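Long-range contacts in adenine phosphoribosyltransferase, putative (Trypanosoma brucei brucei, PDB 5VN4), which probably catalyses the salvage of adenine, joining it to 5-phospho-alpha-D-ribose 1-diphosphate to give AMP and diphosphate: residues Y18-K23 / F208-D213; V156-G161 / T187-T192. All coordinates share one frame; numbering follows the deposited sequence. Where two conformers were deposited one is given.

Overall arrangement
Interactions 1 and 2 both reach the same mixed sheet, their centres 12 Å apart. Interaction 2 (156-161 / 187-192) contains the loop that holds the ribose phosphate and also lines the adenine pocket. Interaction 1 (18-23 / 208-213) is a parallel strand pair farther from the ligands: between nearest atoms, the Phe-208 side chain is about 8 Å from the ribose phosphate and that of Tyr-18 about 10 Å from adenine. The two contacts touch directly. Thr-192 CG2 packs 3.5 Å from Phe-208 CG and 3.6 Å from Tyr-18 CD2, while Ile-157 CD1 lies 3.6 Å from Thr-210 CG2, so the strand pair packs beside the phosphate loop without itself reaching the ligands.

Interaction 1 of 2, residues Y18-K23 / F208-D213; sequences YFTLSK and FVTLVD
Tyr-18 and Phe-19 run parallel to Phe-208 and Val-209 as neighbouring strands in the mixed sheet of a type I phosphoribosyltransferase fold, their short axes 4.8 Å apart and inclined by 22°. Tyr-18 and Phe-208 share one face and meet edge-to-face: the edge of the Phe-208 ring is turned to the Tyr-18 ring face, with centroids 6.0 Å apart and planes at 59°. Phe-208 CB lies over a face of the tyrosine ring, while Thr-210 OG1 sits at its edge, in plane, 3.5 Å from Tyr-18 CE1. On the other face, Phe-19 CB rests on Val-209 CG2 at 4.2 Å, where Leu-11 of strand 11-15 touches both residues. Phe-19 makes both backbone bonds to the neighbouring strand: its N gives a nearly straight bond to Phe-208 O (2.8 Å), and its O receives Thr-210 N (3.0 Å). Past Thr-210 the second strand turns a corner at Leu-211 and Val-212. With OG1 anti to the backbone N (chi1 -168°), the Thr-20 hydroxyl donates to Thr-210 O. Leu-21 N bonds to Leu-211 O at 2.9 Å, and Leu-21 CD1 lies 4.0 Å from Leu-211 CB.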
ATOM      1  N   TYR A  18      17.873   9.199  15.811  1.00 10.57           N
ATOM      2  CA  TYR A  18      17.709   7.994  14.997  1.00 10.30           C
ATOM      3  C   TYR A  18      17.588   6.829  15.970  1.00 10.95           C
ATOM      4  O   TYR A  18      18.579   6.441  16.597  1.00 11.79           O
ATOM      5  CB  TYR A  18      18.896   7.806  14.048  1.00 10.93           C
ATOM      6  CG  TYR A  18      18.575   7.096  12.738  1.00 10.65           C
ATOM      7  CD1 TYR A  18      17.611   6.096  12.666  1.00 10.96           C
ATOM      8  CD2 TYR A  18      19.247   7.440  11.566  1.00 11.10           C
ATOM      9  CE1 TYR A  18      17.328   5.465  11.463  1.00 10.73           C
ATOM     10  CE2 TYR A  18      18.978   6.812  10.357  1.00 11.16           C
ATOM     11  CZ  TYR A  18      18.012   5.821  10.315  1.00 10.43           C
ATOM     12  OH  TYR A  18      17.732   5.188   9.126  1.00 11.93           O
ATOM     13  N   PHE A  19      16.371   6.306  16.119  1.00 10.56           N
ATOM     14  CA  PHE A  19      16.046   5.275  17.098  1.00 10.82           C
ATOM     15  C   PHE A  19      15.728   3.960  16.400  1.00 10.93           C
ATOM     16  O   PHE A  19      15.104   3.952  15.336  1.00 11.33           O
ATOM     17  CB  PHE A  19      14.814   5.674  17.916  1.00 10.98           C
ATOM     18  CG  PHE A  19      15.005   6.915  18.750  1.00 11.38           C
ATOM     19  CD1 PHE A  19      14.825   8.183  18.200  1.00 12.30           C
ATOM     20  CD2 PHE A  19      15.358   6.814  20.087  1.00 13.23           C
ATOM     21  CE1 PHE A  19      14.997   9.328  18.981  1.00 13.30           C
ATOM     22  CE2 PHE A  19      15.524   7.949  20.868  1.00 13.48           C
ATOM     23  CZ  PHE A  19      15.347   9.211  20.310  1.00 13.58           C
ATOM     24  N   THR A  20      16.141   2.855  17.020  1.00 11.00           N
ATOM     25  CA  THR A  20      15.834   1.523  16.522  1.00 11.02           C
ATOM     26  C   THR A  20      15.642   0.604  17.725  1.00 10.89           C
ATOM     27  O   THR A  20      16.006   0.949  18.848  1.00 11.73           O
ATOM     28  CB  THR A  20      16.939   1.041  15.573  1.00 10.48           C
ATOM     29  OG1 THR A  20      16.512  -0.139  14.882  1.00 11.66           O
ATOM     30  CG2 THR A  20      18.229   0.750  16.332  1.00 11.92           C
ATOM     31  N   LEU A  21      15.040  -0.563  17.502  1.00 11.04           N
ATOM     32  CA  LEU A  21      14.804  -1.458  18.629  1.00 11.84           C
ATOM     33  C   LEU A  21      16.123  -1.888  19.264  1.00 12.01           C
ATOM     34  O   LEU A  21      17.150  -2.015  18.590  1.00 12.58           O
ATOM     35  CB  LEU A  21      14.029  -2.699  18.182  1.00 12.63           C
ATOM     36  CG  LEU A  21      12.539  -2.507  17.892  1.00 13.13           C
ATOM     37  CD1 LEU A  21      12.006  -3.746  17.185  1.00 14.26           C
ATOM     38  CD2 LEU A  21      11.753  -2.223  19.164  1.00 14.47           C
ATOM     39  N   SER A  22      16.086  -2.125  20.575  1.00 13.20           N
ATOM     40  CA  SER A  22      17.254  -2.659  21.264  1.00 13.91           C
ATOM     41  C   SER A  22      17.683  -3.987  20.636  1.00 14.22           C
ATOM     42  O   SER A  22      16.907  -4.673  19.969  1.00 13.75           O
ATOM     43  CB  SER A  22      16.934  -2.879  22.739  1.00 15.41           C
ATOM     44  OG  SER A  22      16.000  -3.930  22.887  1.00 16.81           O
ATOM     45  N   LYS A  23      18.946  -4.348  20.862  1.00 14.92           N
ATOM     46  CA  LYS A  23      19.487  -5.565  20.260  1.00 15.40           C
ATOM     47  C   LYS A  23      18.746  -6.811  20.726  1.00 15.89           C
ATOM     48  O   LYS A  23      18.593  -7.769  19.955  1.00 16.75           O
ATOM     49  CB  LYS A  23      20.977  -5.707  20.583  1.00 17.67           C
ATOM     50  CG  LYS A  23      21.850  -4.626  19.991  1.00 21.44           C
ATOM     51  CD  LYS A  23      23.315  -4.996  20.175  1.00 24.96           C
ATOM     52  CE  LYS A  23      24.242  -3.906  19.673  1.00 28.23           C
ATOM     53  NZ  LYS A  23      24.327  -2.779  20.639  1.00 30.11           N
ATOM     54  N   PHE A 208      13.471  10.028  14.106  1.00 10.30           N
ATOM     55  CA  PHE A 208      13.284   8.920  13.176  1.00 10.11           C
ATOM     56  C   PHE A 208      13.250   7.639  13.997  1.00 10.22           C
ATOM     57  O   PHE A 208      14.151   7.397  14.803  1.00 11.18           O
ATOM     58  CB  PHE A 208      14.459   8.823  12.199  1.00 10.37           C
ATOM     59  CG  PHE A 208      14.380   9.764  11.015  1.00 10.05           C
ATOM     60  CD1 PHE A 208      13.989  11.086  11.155  1.00 10.87           C
ATOM     61  CD2 PHE A 208      14.766   9.320   9.761  1.00 10.13           C
ATOM     62  CE1 PHE A 208      13.955  11.935  10.045  1.00 11.26           C
ATOM     63  CE2 PHE A 208      14.739  10.152   8.652  1.00 10.31           C
ATOM     64  CZ  PHE A 208      14.337  11.468   8.791  1.00 10.95           C
ATOM     65  N   VAL A 209      12.231   6.814  13.777  1.00 10.38           N
ATOM     66  CA  VAL A 209      12.072   5.552  14.490  1.00 10.97           C
ATOM     67  C   VAL A 209      11.942   4.446  13.451  1.00 10.10           C
ATOM     68  O   VAL A 209      10.926   4.365  12.752  1.00 11.79           O
ATOM     69  CB  VAL A 209      10.846   5.583  15.410  1.00 12.18           C
ATOM     70  CG1 VAL A 209      10.613   4.216  16.043  1.00 14.37           C
ATOM     71  CG2 VAL A 209      10.998   6.674  16.471  1.00 13.16           C
ATOM     72  N   THR A 210      12.972   3.608  13.325  1.00 10.10           N
ATOM     73  CA  THR A 210      12.927   2.475  12.409  1.00 10.12           C
ATOM     74  C   THR A 210      13.128   1.209  13.223  1.00 10.34           C
ATOM     75  O   THR A 210      14.159   1.054  13.883  1.00 11.35           O
ATOM     76  CB  THR A 210      13.984   2.584  11.306  1.00 11.10           C
ATOM     77  OG1 THR A 210      15.296   2.641  11.876  1.00 11.60           O
ATOM     78  CG2 THR A 210      13.759   3.826  10.457  1.00 12.37           C
ATOM     79  N   LEU A 211      12.151   0.305  13.174  1.00 10.66           N
ATOM     80  CA  LEU A 211      12.127  -0.806  14.125  1.00 10.97           C
ATOM     81  C   LEU A 211      13.414  -1.625  14.092  1.00 10.45           C
ATOM     82  O   LEU A 211      13.998  -1.913  15.145  1.00 11.26           O
ATOM     83  CB  LEU A 211      10.901  -1.689  13.891  1.00 10.82           C
ATOM     84  CG  LEU A 211       9.571  -0.980  14.148  1.00 12.16           C
ATOM     85  CD1 LEU A 211       8.416  -1.988  14.073  1.00 13.26           C
ATOM     86  CD2 LEU A 211       9.566  -0.239  15.483  1.00 15.38           C
ATOM     87  N   VAL A 212      13.864  -2.032  12.903  1.00 10.06           N
ATOM     88  CA  VAL A 212      15.159  -2.700  12.825  1.00 10.92           C
ATOM     89  C   VAL A 212      16.112  -1.891  11.950  1.00 10.90           C
ATOM     90  O   VAL A 212      15.766  -0.798  11.470  1.00 10.82           O
ATOM     91  CB  VAL A 212      15.064  -4.199  12.457  1.00 10.77           C
ATOM     92  CG1 VAL A 212      14.301  -4.951  13.548  1.00 11.89           C
ATOM     93  CG2 VAL A 212      14.412  -4.399  11.101  1.00 13.03           C
ATOM     94  N   ASP A 213      17.331  -2.398  11.782  1.00 11.21           N
ATOM     95  CA  ASP A 213      18.413  -1.659  11.152  1.00 11.33           C
ATOM     96  C   ASP A 213      19.219  -2.626  10.299  1.00 11.78           C
ATOM     97  O   ASP A 213      18.841  -3.788  10.110  1.00 12.17           O
ATOM     98  CB  ASP A 213      19.254  -0.917  12.203  1.00 12.90           C
ATOM     99  CG  ASP A 213      19.963  -1.854  13.167  1.00 14.76           C
ATOM    100  OD1 ASP A 213      19.910  -3.087  12.957  1.00 13.92           O
ATOM    101  OD2 ASP A 213      20.589  -1.352  14.128  1.00 18.23           O
TER

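Interaction 2 of 2, residues V156-G161 / T187-T192. With HSX (5-O-phosphono-alpha-D-ribofuranose), chain D; ADE (adenine), chain C.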
ATOM      1  N   VAL A 156      11.395   1.450   4.390  1.00  9.25           N
ATOM      2  CA  VAL A 156      12.842   1.594   4.534  1.00 10.09           C
ATOM      3  C   VAL A 156      13.189   3.074   4.536  1.00 10.16           C
ATOM      4  O   VAL A 156      12.662   3.844   3.727  1.00 11.03           O
ATOM      5  CB  VAL A 156      13.576   0.884   3.378  1.00 10.85           C
ATOM      6  CG1 VAL A 156      15.093   1.101   3.481  1.00 11.94           C
ATOM      7  CG2 VAL A 156      13.244  -0.601   3.364  1.00 11.73           C
ATOM      8  N   ILE A 157      14.094   3.464   5.429  1.00  8.99           N
ATOM      9  CA  ILE A 157      14.778   4.753   5.366  1.00  9.62           C
ATOM     10  C   ILE A 157      16.244   4.466   5.080  1.00  9.47           C
ATOM     11  O   ILE A 157      16.924   3.809   5.881  1.00 10.13           O
ATOM     12  CB  ILE A 157      14.596   5.576   6.650  1.00 10.43           C
ATOM     13  CG1 ILE A 157      13.103   5.850   6.900  1.00 12.56           C
ATOM     14  CG2 ILE A 157      15.372   6.893   6.522  1.00 10.72           C
ATOM     15  CD1 ILE A 157      12.791   6.478   8.213  1.00 13.55           C
ATOM     16  N   ALA A 158      16.712   4.915   3.911  1.00  9.77           N
ATOM     17  CA  ALA A 158      18.072   4.657   3.470  1.00 10.53           C
ATOM     18  C   ALA A 158      18.784   6.003   3.419  1.00 10.55           C
ATOM     19  O   ALA A 158      19.244   6.490   4.465  1.00 10.85           O
ATOM     20  CB  ALA A 158      18.062   3.866   2.155  1.00 11.60           C
ATOM     21  N   THR A 159      18.869   6.658   2.257  1.00 10.35           N
ATOM     22  CA  THR A 159      19.484   7.980   2.199  1.00 10.78           C
ATOM     23  C   THR A 159      18.621   9.059   2.842  1.00 10.93           C
ATOM     24  O   THR A 159      19.133  10.148   3.134  1.00 12.20           O
ATOM     25  CB  THR A 159      19.741   8.406   0.753  1.00 11.50           C
ATOM     26  OG1 THR A 159      18.489   8.622   0.078  1.00 12.54           O
ATOM     27  CG2 THR A 159      20.569   7.385   0.012  1.00 12.83           C
ATOM     28  N   GLY A 160      17.330   8.810   3.048  1.00 10.92           N
ATOM     29  CA  GLY A 160      16.447   9.848   3.535  1.00 10.90           C
ATOM     30  C   GLY A 160      15.935  10.789   2.471  1.00 10.20           C
ATOM     31  O   GLY A 160      15.225  11.750   2.807  1.00 10.95           O
ATOM     32  N   GLY A 161      16.242  10.535   1.198  1.00 10.86           N
ATOM     33  CA  GLY A 161      15.695  11.367   0.136  1.00 11.55           C
ATOM     34  C   GLY A 161      14.182  11.298   0.049  1.00 11.35           C
ATOM     35  O   GLY A 161      13.513  12.316  -0.139  1.00 11.54           O
ATOM     36  N   THR A 187      21.356   2.805   9.057  1.00 12.27           N
ATOM     37  CA  THR A 187      21.861   3.971   9.783  1.00 12.70           C
ATOM     38  C   THR A 187      23.193   4.460   9.237  1.00 12.96           C
ATOM     39  O   THR A 187      23.509   5.644   9.374  1.00 13.36           O
ATOM     40  CB  THR A 187      21.925   3.725  11.293  1.00 14.03           C
ATOM     41  OG1 THR A 187      22.973   2.802  11.601  1.00 17.01           O
ATOM     42  CG2 THR A 187      20.601   3.175  11.804  1.00 14.45           C
ATOM     43  N   PHE A 188      23.970   3.580   8.599  1.00 13.20           N
ATOM     44  CA  PHE A 188      25.243   4.011   8.031  1.00 14.46           C
ATOM     45  C   PHE A 188      25.061   5.040   6.922  1.00 13.61           C
ATOM     46  O   PHE A 188      26.011   5.761   6.602  1.00 15.20           O
ATOM     47  CB  PHE A 188      26.068   2.805   7.550  1.00 15.45           C
ATOM     48  CG  PHE A 188      25.430   2.020   6.435  1.00 16.46           C
ATOM     49  CD1 PHE A 188      25.684   2.332   5.108  1.00 17.40           C
ATOM     50  CD2 PHE A 188      24.597   0.944   6.714  1.00 16.92           C
ATOM     51  CE1 PHE A 188      25.097   1.591   4.078  1.00 18.92           C
ATOM     52  CE2 PHE A 188      24.012   0.204   5.694  1.00 18.27           C
ATOM     53  CZ  PHE A 188      24.263   0.533   4.374  1.00 18.71           C
ATOM     54  N   LEU A 189      23.864   5.133   6.339  1.00 12.31           N
ATOM     55  CA  LEU A 189      23.562   6.146   5.335  1.00 12.62           C
ATOM     56  C   LEU A 189      23.112   7.472   5.937  1.00 12.77           C
ATOM     57  O   LEU A 189      22.921   8.438   5.191  1.00 13.74           O
ATOM     58  CB  LEU A 189      22.515   5.629   4.335  1.00 13.12           C
ATOM     59  CG  LEU A 189      22.950   4.404   3.516  1.00 14.63           C
ATOM     60  CD1 LEU A 189      21.802   3.913   2.648  1.00 14.09           C
ATOM     61  CD2 LEU A 189      24.163   4.714   2.653  1.00 15.46           C
ATOM     62  N   LYS A 190      22.926   7.537   7.256  1.00 12.72           N
ATOM     63  CA  LYS A 190      22.603   8.787   7.945  0.67 12.91           C
ATOM     64  C   LYS A 190      21.415   9.497   7.291  1.00 12.09           C
ATOM     65  O   LYS A 190      21.463  10.686   6.962  1.00 12.87           O
ATOM     66  CB  LYS A 190      23.836   9.686   8.066  0.67 15.78           C
ATOM     67  CG  LYS A 190      24.984   9.019   8.823  0.67 18.23           C
ATOM     68  CD  LYS A 190      26.198   9.928   8.958  0.67 20.59           C
ATOM     69  CE  LYS A 190      27.343   9.205   9.654  0.67 21.65           C
ATOM     70  NZ  LYS A 190      26.959   8.712  11.010  0.67 22.01           N
ATOM     71  N   GLY A 191      20.329   8.743   7.108  1.00 11.48           N
ATOM     72  CA  GLY A 191      19.137   9.232   6.428  1.00 11.56           C
ATOM     73  C   GLY A 191      18.350  10.279   7.184  1.00 11.38           C
ATOM     74  O   GLY A 191      17.428  10.863   6.607  1.00 11.17           O
ATOM     75  N   THR A 192      18.684  10.535   8.449  1.00 11.15           N
ATOM     76  CA  THR A 192      18.128  11.685   9.152  1.00 11.16           C
ATOM     77  C   THR A 192      18.622  13.003   8.575  1.00 12.06           C
ATOM     78  O   THR A 192      17.945  14.021   8.728  1.00 13.45           O
ATOM     79  CB  THR A 192      18.591  11.644  10.614  1.00 12.30           C
ATOM     80  OG1 THR A 192      19.963  11.223  10.645  1.00 13.27           O
ATOM     81  CG2 THR A 192      17.749  10.678  11.463  1.00 13.82           C
TER
HETATM   82  C1  HSX D 302      12.196   2.746  -1.529  1.00 11.62           C
HETATM   83  O4  HSX D 302      13.083   3.858  -1.321  1.00 13.04           O
HETATM   84  C2  HSX D 302      11.594   2.510  -0.156  1.00 12.01           C
HETATM   85  O2  HSX D 302      10.338   1.823  -0.230  1.00 11.74           O
HETATM   86  C3  HSX D 302      11.486   3.912   0.404  1.00 11.37           C
HETATM   87  O3  HSX D 302      10.346   4.601  -0.145  1.00 12.36           O
HETATM   88  C4  HSX D 302      12.743   4.577  -0.136  1.00 11.45           C
HETATM   89  C5  HSX D 302      13.903   4.553   0.860  1.00 11.55           C
HETATM   90  O5  HSX D 302      15.104   5.028   0.244  1.00 11.21           O
HETATM   91  P'  HSX D 302      15.677   6.514   0.545  1.00 10.96           P
HETATM   92  O1X HSX D 302      14.808   7.525  -0.180  1.00 11.63           O
HETATM   93  O2X HSX D 302      15.671   6.692   2.038  1.00 10.66           O
HETATM   94  O3X HSX D 302      17.081   6.435  -0.021  1.00 11.17           O
HETATM   95  O1  HSX D 302      11.176   3.113  -2.468  1.00 13.43           O
HETATM   96  N9  ADE C 301      14.733   1.211  -0.533  1.00 16.05           N
HETATM   97  C8  ADE C 301      15.889   1.928  -0.518  1.00 15.86           C
HETATM   98  N7  ADE C 301      16.952   1.212  -0.226  1.00 15.39           N
HETATM   99  C5  ADE C 301      16.454  -0.061  -0.031  1.00 14.40           C
HETATM  100  C6  ADE C 301      17.077  -1.288   0.309  1.00 13.34           C
HETATM  101  N6  ADE C 301      18.400  -1.425   0.523  1.00 14.13           N
HETATM  102  N1  ADE C 301      16.286  -2.374   0.419  1.00 12.69           N
HETATM  103  C2  ADE C 301      14.969  -2.233   0.209  1.00 13.32           C
HETATM  104  N3  ADE C 301      14.276  -1.144  -0.118  1.00 13.50           N
HETATM  105  C4  ADE C 301      15.086  -0.079  -0.218  1.00 13.23           C
HETATM  106  O   HOH W   1      19.443   5.991   7.115  1.00 10.67           O
HETATM  107  O   HOH W   2      15.669  12.695   5.532  1.00 11.49           O
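The 5'-phosphate loop of the PRPP-binding motif of type I phosphoribosyltransferases, here Ala-158 to Gly-161, is backed by Leu-189 and Gly-191. Leu-189 comes in with CB 3.4 Å from Ala-158 O and CD1 3.8 Å from Ala-158 CB. Next to it the main chains close in, with Gly-191 CA and Gly-160 CA 4.0 Å apart. With phi at 82° and Gly-191 O close by, Gly-160 has no room for a CB, nor has Gly-191 against Ala-158 O. No direct hydrogen bond joins the segments; Gly-191 CA makes CA-H...O contacts with the carbonyls of Ala-158 and Thr-159, and Gly-160 CA makes another with Gly-191 O. Two waters complete the join: one donates to Ala-158 O and accepts from Gly-191 N, and the other donates to both Gly-160 O and Gly-191 O. On the ligand side, phosphate oxygen O2X is gripped by Ala-158 N (2.8 Å) and Gly-160 N (2.9 Å). Thr-159 OG1 donates to HSX O3X at 2.6 Å, and Thr-159 N bonds to the same oxygen. That hydroxyl, set between the backbone N and the carbonyl carbon (chi1 68°), also accepts from Gly-161 N in an ST turn, which helps hold it toward the phosphate. Adenine meets Val-156, whose CG1 lies over the five-membered ring and whose CG2 is 3.7 Å from N3. Gly-160 is the N-cap of helix 161-172, so the helix start would add positive potential to that of the amide N-H groups, consistent with a site for a negatively charged phosphate.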